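Local coordinates for protein putative epimerase (Burkholderia cenocepacia, PDB 4LW8) that probably acts as an NAD(P)-dependent sugar-nucleotide epimerase or dehydratase in the biosynthesis of the lipopolysaccharide O-antigen, at residues G291-D294 against K295-A299. Numbering follows the deposited sequence.
Sequences GSRD and KLRRA
Asp294 OD2, in the first turn of a helix, accepts a hydrogen bond of 2.9 Å from Arg298 NE, met on the syn side but 26° out of the carboxylate plane. On the arginine's side the acceptor lies in the guanidinium plane, and the two flat groups are steeply turned, 76° apart. The other carboxylate oxygen, Asp294 OD1, makes a salt bridge with Arg297 NH1 at 3.3 Å, its hydrogen bond weak. Bending at chi3 (-64°) folds the Arg297 chain back over the helix start, leaving NH2 3.7 Å from Arg293 CG; that NH2 also pairs with Glu252. The first turn of the helix is closed by Arg297 N donating to Arg293 O at 2.9 Å. Leu296 CD2 lies over one face of the Arg293 guanidinium, offset toward its rim, 3.4 Å from Arg293 NH1, while Arg293 NE bonds to Cys250 O. Ser292 OG accepts from Asp294 N at 3.2 Å, an ST turn that runs through the N-cap residue Arg293, and a water bridges Ser292 O to Lys295 N. The whole turn leads from strand 288-291, paired in parallel with strand 221-226, into helix 294-300, whose Ala299 packs on Phe247 of strand 246-249.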
loop_
_atom_site.group_PDB
_atom_site.type_symbol
_atom_site.label_atom_id
_atom_site.label_comp_id
_atom_site.label_asym_id
_atom_site.label_seq_id
_atom_site.Cartn_x
_atom_site.Cartn_y
_atom_site.Cartn_z
ATOM N N GLY A 291 -14.916 -17.150 -0.912
ATOM C CA GLY A 291 -13.588 -17.455 -0.425
ATOM C C GLY A 291 -13.377 -18.924 -0.134
ATOM O O GLY A 291 -14.321 -19.651 0.171
ATOM N N SER A 292 -12.126 -19.354 -0.225
ATOM C CA SER A 292 -11.715 -20.647 0.308
ATOM C C SER A 292 -11.015 -20.467 1.651
ATOM O O SER A 292 -10.059 -19.694 1.749
ATOM C CB SER A 292 -10.780 -21.365 -0.669
ATOM O OG SER A 292 -10.074 -22.409 -0.013
ATOM N N ARG A 293 -11.456 -21.205 2.668
ATOM C CA ARG A 293 -10.781 -21.186 3.961
ATOM C C ARG A 293 -9.978 -22.477 4.159
ATOM O O ARG A 293 -9.726 -22.912 5.290
ATOM C CB ARG A 293 -11.779 -20.991 5.117
ATOM C CG ARG A 293 -12.760 -22.146 5.374
ATOM C CD ARG A 293 -13.138 -22.220 6.872
ATOM N NE ARG A 293 -13.751 -20.976 7.348
ATOM C CZ ARG A 293 -13.844 -20.617 8.630
ATOM N NH1 ARG A 293 -13.364 -21.408 9.579
ATOM N NH2 ARG A 293 -14.417 -19.465 8.967
ATOM N N ASP A 294 -9.592 -23.102 3.056
ATOM C CA ASP A 294 -8.837 -24.348 3.149
ATOM C C ASP A 294 -7.491 -24.183 3.856
ATOM O O ASP A 294 -7.038 -25.093 4.557
ATOM C CB ASP A 294 -8.604 -24.949 1.781
ATOM C CG ASP A 294 -8.068 -26.349 1.875
ATOM O OD1 ASP A 294 -8.809 -27.211 2.399
ATOM O OD2 ASP A 294 -6.905 -26.578 1.478
ATOM N N LYS A 295 -6.832 -23.044 3.660
ATOM C CA LYS A 295 -5.562 -22.830 4.342
ATOM C C LYS A 295 -5.779 -22.745 5.861
ATOM O O LYS A 295 -5.029 -23.333 6.643
ATOM C CB LYS A 295 -4.863 -21.572 3.829
ATOM C CG LYS A 295 -3.472 -21.361 4.418
ATOM C CD LYS A 295 -2.933 -19.985 4.049
ATOM C CE LYS A 295 -1.519 -19.779 4.594
ATOM N NZ LYS A 295 -1.015 -18.413 4.275
ATOM N N LEU A 296 -6.801 -21.997 6.268
ATOM C CA LEU A 296 -7.179 -21.903 7.674
ATOM C C LEU A 296 -7.512 -23.283 8.251
ATOM O O LEU A 296 -7.061 -23.647 9.340
ATOM C CB LEU A 296 -8.365 -20.954 7.839
ATOM C CG LEU A 296 -9.005 -20.824 9.224
ATOM C CD1 LEU A 296 -8.055 -20.175 10.219
ATOM C CD2 LEU A 296 -10.301 -20.016 9.128
ATOM N N ARG A 297 -8.304 -24.050 7.511
ATOM C CA ARG A 297 -8.734 -25.367 7.964
ATOM C C ARG A 297 -7.522 -26.268 8.218
ATOM O O ARG A 297 -7.442 -26.948 9.247
ATOM C CB ARG A 297 -9.689 -25.988 6.928
ATOM C CG ARG A 297 -10.175 -27.402 7.224
ATOM C CD ARG A 297 -11.023 -27.941 6.061
ATOM N NE ARG A 297 -12.250 -27.156 5.893
ATOM C CZ ARG A 297 -12.523 -26.371 4.851
ATOM N NH1 ARG A 297 -11.656 -26.244 3.853
ATOM N NH2 ARG A 297 -13.671 -25.705 4.813
ATOM N N ARG A 298 -6.556 -26.234 7.311
ATOM C CA ARG A 298 -5.362 -27.057 7.466
ATOM C C ARG A 298 -4.514 -26.610 8.652
ATOM O O ARG A 298 -3.783 -27.410 9.219
ATOM C CB ARG A 298 -4.544 -27.042 6.176
ATOM C CG ARG A 298 -5.207 -27.841 5.055
ATOM C CD ARG A 298 -4.474 -27.678 3.734
ATOM N NE ARG A 298 -5.081 -28.470 2.662
ATOM C CZ ARG A 298 -4.790 -29.745 2.410
ATOM N NH1 ARG A 298 -3.897 -30.388 3.153
ATOM N NH2 ARG A 298 -5.391 -30.382 1.411
ATOM N N ALA A 299 -4.623 -25.341 9.034
ATOM C CA ALA A 299 -3.815 -24.790 10.127
ATOM C C ALA A 299 -4.435 -24.984 11.515
ATOM O O ALA A 299 -3.723 -25.230 12.489
ATOM C CB ALA A 299 -3.555 -23.307 9.891
HETATM O O HOH W 1 -7.362 -21.065 1.598
#